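Local atomic coordinates of oligopeptide-binding protein AppA (Bacillus subtilis, PDB entry 1XOC), a protein that binds oligopeptides as the extracellular lipoprotein receptor of an ABC-type permease, delivering them for import in support of sporulation and genetic competence. Residues I310-N318 and L421-F431. Sequence-based numbering, arbitrary orientation.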
loop_
_atom_site.group_PDB
_atom_site.type_symbol
_atom_site.label_atom_id
_atom_site.label_comp_id
_atom_site.label_asym_id
_atom_site.label_seq_id
_atom_site.Cartn_x
_atom_site.Cartn_y
_atom_site.Cartn_z
ATOM N N ILE A 310 -11.065 5.802 -11.706
ATOM C CA ILE A 310 -10.982 6.733 -10.582
ATOM C C ILE A 310 -9.889 6.269 -9.607
ATOM O O ILE A 310 -9.773 5.070 -9.342
ATOM C CB ILE A 310 -12.374 6.785 -9.897
ATOM C CG1 ILE A 310 -13.388 7.326 -10.892
ATOM C CG2 ILE A 310 -12.397 7.603 -8.617
ATOM C CD1 ILE A 310 -14.783 7.101 -10.473
ATOM N N PRO A 311 -9.091 7.216 -9.048
ATOM C CA PRO A 311 -8.037 6.864 -8.086
ATOM C C PRO A 311 -8.571 6.575 -6.677
ATOM O O PRO A 311 -8.061 7.095 -5.675
ATOM C CB PRO A 311 -7.142 8.119 -8.106
ATOM C CG PRO A 311 -8.082 9.202 -8.337
ATOM C CD PRO A 311 -9.085 8.663 -9.326
ATOM N N GLU A 312 -9.587 5.733 -6.592
ATOM C CA GLU A 312 -10.166 5.370 -5.295
ATOM C C GLU A 312 -10.882 4.043 -5.458
ATOM O O GLU A 312 -11.320 3.694 -6.543
ATOM C CB GLU A 312 -11.143 6.441 -4.819
ATOM C CG GLU A 312 -11.701 6.213 -3.382
ATOM C CD GLU A 312 -10.602 5.946 -2.333
ATOM O OE1 GLU A 312 -10.361 4.761 -1.999
ATOM O OE2 GLU A 312 -9.990 6.934 -1.852
ATOM N N SER A 313 -10.966 3.286 -4.378
ATOM C CA SER A 313 -11.610 1.985 -4.418
ATOM C C SER A 313 -13.124 2.148 -4.300
ATOM O O SER A 313 -13.609 2.970 -3.502
ATOM C CB SER A 313 -11.155 1.171 -3.223
ATOM O OG SER A 313 -11.822 -0.048 -3.183
ATOM N N PRO A 314 -13.894 1.344 -5.067
ATOM C CA PRO A 314 -15.356 1.276 -4.857
ATOM C C PRO A 314 -15.795 0.963 -3.430
ATOM O O PRO A 314 -16.944 1.232 -3.099
ATOM C CB PRO A 314 -15.797 0.175 -5.819
ATOM C CG PRO A 314 -14.733 0.186 -6.889
ATOM C CD PRO A 314 -13.484 0.529 -6.205
ATOM N N LEU A 315 -14.910 0.444 -2.589
ATOM C CA LEU A 315 -15.222 0.183 -1.192
ATOM C C LEU A 315 -15.317 1.466 -0.362
ATOM O O LEU A 315 -15.873 1.463 0.734
ATOM C CB LEU A 315 -14.186 -0.770 -0.552
ATOM C CG LEU A 315 -14.164 -2.205 -1.090
ATOM C CD1 LEU A 315 -13.053 -2.975 -0.450
ATOM C CD2 LEU A 315 -15.492 -2.870 -0.812
ATOM N N SER A 316 -14.731 2.546 -0.859
ATOM C CA SER A 316 -14.618 3.758 -0.084
ATOM C C SER A 316 -15.947 4.495 -0.033
ATOM O O SER A 316 -16.641 4.646 -1.053
ATOM C CB SER A 316 -13.594 4.689 -0.693
ATOM O OG SER A 316 -13.590 5.909 0.025
ATOM N N TRP A 317 -16.261 5.045 1.137
ATOM C CA TRP A 317 -17.422 5.922 1.260
ATOM C C TRP A 317 -17.262 7.169 0.396
ATOM O O TRP A 317 -18.241 7.853 0.116
ATOM C CB TRP A 317 -17.688 6.329 2.717
ATOM C CG TRP A 317 -16.550 6.994 3.423
ATOM C CD1 TRP A 317 -15.660 6.390 4.248
ATOM C CD2 TRP A 317 -16.186 8.385 3.400
ATOM N NE1 TRP A 317 -14.756 7.290 4.714
ATOM C CE2 TRP A 317 -15.073 8.534 4.242
ATOM C CE3 TRP A 317 -16.705 9.512 2.783
ATOM C CZ2 TRP A 317 -14.443 9.765 4.452
ATOM C CZ3 TRP A 317 -16.100 10.750 3.012
ATOM C CH2 TRP A 317 -14.981 10.863 3.839
ATOM N N ASN A 318 -16.041 7.480 -0.019
ATOM C CA ASN A 318 -15.806 8.671 -0.824
ATOM C C ASN A 318 -15.845 8.404 -2.322
ATOM O O ASN A 318 -15.638 9.318 -3.121
ATOM C CB ASN A 318 -14.449 9.264 -0.463
ATOM C CG ASN A 318 -14.348 10.742 -0.780
ATOM O OD1 ASN A 318 -15.314 11.493 -0.655
ATOM N ND2 ASN A 318 -13.167 11.167 -1.202
ATOM N N LEU A 421 -4.741 1.002 -0.648
ATOM C CA LEU A 421 -5.156 2.351 -0.366
ATOM C C LEU A 421 -5.339 2.627 1.095
ATOM O O LEU A 421 -5.563 1.740 1.891
ATOM C CB LEU A 421 -6.447 2.656 -1.130
ATOM C CG LEU A 421 -6.239 2.664 -2.647
ATOM C CD1 LEU A 421 -7.552 2.542 -3.393
ATOM C CD2 LEU A 421 -5.476 3.897 -3.115
ATOM N N SER A 422 -5.226 3.893 1.459
ATOM C CA SER A 422 -5.582 4.284 2.808
ATOM C C SER A 422 -7.066 4.031 3.049
ATOM O O SER A 422 -7.900 4.210 2.141
ATOM C CB SER A 422 -5.302 5.765 3.018
ATOM O OG SER A 422 -5.534 6.085 4.372
ATOM N N THR A 423 -7.413 3.672 4.283
ATOM C CA THR A 423 -8.815 3.471 4.659
ATOM C C THR A 423 -9.548 4.789 4.858
ATOM O O THR A 423 -10.781 4.820 4.916
ATOM C CB THR A 423 -8.971 2.599 5.949
ATOM O OG1 THR A 423 -8.270 3.201 7.024
ATOM C CG2 THR A 423 -8.409 1.216 5.746
ATOM N N PHE A 424 -8.788 5.870 5.018
ATOM C CA PHE A 424 -9.334 7.219 5.037
ATOM C C PHE A 424 -9.000 7.854 3.712
ATOM O O PHE A 424 -7.839 8.030 3.364
ATOM C CB PHE A 424 -8.754 8.042 6.176
ATOM C CG PHE A 424 -9.327 9.412 6.275
ATOM C CD1 PHE A 424 -10.617 9.580 6.720
ATOM C CD2 PHE A 424 -8.589 10.526 5.896
ATOM C CE1 PHE A 424 -11.188 10.856 6.823
ATOM C CE2 PHE A 424 -9.162 11.803 5.983
ATOM C CZ PHE A 424 -10.449 11.954 6.446
ATOM N N PRO A 425 -10.026 8.184 2.930
ATOM C CA PRO A 425 -9.809 8.580 1.543
ATOM C C PRO A 425 -9.272 10.007 1.434
ATOM O O PRO A 425 -9.992 10.957 1.715
ATOM C CB PRO A 425 -11.212 8.450 0.941
ATOM C CG PRO A 425 -12.109 8.788 2.065
ATOM C CD PRO A 425 -11.456 8.189 3.283
ATOM N N ASP A 426 -8.001 10.141 1.055
ATOM C CA ASP A 426 -7.368 11.460 0.847
ATOM C C ASP A 426 -6.174 11.243 -0.121
ATOM O O ASP A 426 -5.187 10.527 0.201
ATOM C CB ASP A 426 -6.945 12.127 2.188
ATOM C CG ASP A 426 -6.300 13.536 2.002
ATOM O OD1 ASP A 426 -6.050 14.274 3.017
ATOM O OD2 ASP A 426 -6.070 13.932 0.838
ATOM N N GLN A 427 -6.299 11.857 -1.303
ATOM C CA GLN A 427 -5.373 11.720 -2.428
ATOM C C GLN A 427 -4.126 12.588 -2.293
ATOM O O GLN A 427 -3.222 12.495 -3.115
ATOM C CB GLN A 427 -6.076 12.148 -3.719
ATOM C CG GLN A 427 -7.338 11.381 -4.058
ATOM C CD GLN A 427 -7.123 9.928 -4.057
ATOM O OE1 GLN A 427 -7.868 9.174 -3.405
ATOM N NE2 GLN A 427 -6.077 9.492 -4.755
ATOM N N TYR A 428 -4.103 13.454 -1.291
ATOM C CA TYR A 428 -2.991 14.371 -1.058
ATOM C C TYR A 428 -1.647 13.613 -0.997
ATOM O O TYR A 428 -0.661 14.054 -1.573
ATOM C CB TYR A 428 -3.243 15.132 0.238
ATOM C CG TYR A 428 -2.172 16.095 0.658
ATOM C CD1 TYR A 428 -2.269 17.454 0.396
ATOM C CD2 TYR A 428 -1.071 15.645 1.383
ATOM C CE1 TYR A 428 -1.283 18.330 0.827
ATOM C CE2 TYR A 428 -0.093 16.512 1.811
ATOM C CZ TYR A 428 -0.195 17.844 1.520
ATOM O OH TYR A 428 0.789 18.705 1.968
ATOM N N ASP A 429 -1.612 12.480 -0.291
ATOM C CA ASP A 429 -0.360 11.771 -0.042
ATOM C C ASP A 429 0.301 11.326 -1.336
ATOM O O ASP A 429 1.524 11.232 -1.407
ATOM C CB ASP A 429 -0.583 10.540 0.880
ATOM C CG ASP A 429 -0.855 10.915 2.333
ATOM O OD1 ASP A 429 -0.743 12.111 2.683
ATOM O OD2 ASP A 429 -1.164 9.993 3.167
ATOM N N ILE A 430 -0.509 11.037 -2.346
ATOM C CA ILE A 430 -0.038 10.456 -3.596
ATOM C C ILE A 430 0.076 11.474 -4.739
ATOM O O ILE A 430 0.965 11.351 -5.568
ATOM C CB ILE A 430 -0.974 9.274 -4.008
ATOM C CG1 ILE A 430 -0.842 8.126 -2.976
ATOM C CG2 ILE A 430 -0.655 8.785 -5.398
ATOM C CD1 ILE A 430 -1.873 6.992 -3.185
ATOM N N PHE A 431 -0.801 12.465 -4.780
ATOM C CA PHE A 431 -0.890 13.387 -5.935
ATOM C C PHE A 431 -0.577 14.859 -5.683
ATOM O O PHE A 431 -0.410 15.636 -6.641
ATOM C CB PHE A 431 -2.256 13.265 -6.607
ATOM C CG PHE A 431 -2.541 11.894 -7.195
ATOM C CD1 PHE A 431 -1.819 11.413 -8.276
ATOM C CD2 PHE A 431 -3.527 11.086 -6.658
ATOM C CE1 PHE A 431 -2.095 10.148 -8.806
ATOM C CE2 PHE A 431 -3.780 9.814 -7.187
ATOM C CZ PHE A 431 -3.066 9.377 -8.281
HETATM O O HOH W 1 -5.190 7.127 -5.048
HETATM O O HOH W 2 -10.043 3.780 0.527
HETATM O O HOH W 3 -7.783 6.295 -0.287
HETATM O O HOH W 4 -11.920 4.910 2.093
HETATM O O HOH W 5 -12.423 6.252 6.409
#
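Pro425 presses its ring against Trp317 where two loops of this periplasmic-binding-protein fold meet. Segment 310-318 is a chain of tight turns following strand 306-307; segment 421-431 leads from strand 414-420 into helix 428-431, and its Ser422 and Thr423 hydrogen-bond the bound peptide's backbone. The contact is a CH-pi interaction, with Pro425 CG 3.9 Å from the centroid of Trp317's six-membered ring. A proline suits this place because its compact, rigid ring offers CG and CD as apolar C-H groups to the indole. Trp317 holds CG between its backbone N and carbonyl carbon (chi1 56°), which turns the indole back over Asn318 CB; that carbon packs 3.5 Å from Pro425 CG, and the broad indole takes both on one face. Phe424 CE1 meets the edge of the indole at CZ2, while Arg463 makes a cation-pi contact with the tryptophan. The amide oxygen of Asn318 is held by Ser467 of helix 463-480.

Another carbon of the proline, CB, lies 3.4 Å from Glu312 OE2, the glutamate being bent at chi2 (51°) to bring its carboxylate between the loops. OE1 accepts from Ser313 N on its anti side, about 30° out of the carboxylate plane. Each oxygen has a water within reach that also approaches Ser422 O. With an alanine in place of Glu312, Ser313 N is likely to lose its side-chain acceptor, and these waters the carboxylate that helps to order them. Leu421 is long enough to lay an apolar branch, CD1, against Ser313 CB. At the far end Pro311 CB touches Phe431 CE2 at 3.9 Å. Gln427 crosses Pro311 at about a right angle, and its amide supplies an N-H for a shared water, which accepts from Gln427 NE2 and donates to Pro311 O at 2.9 Å.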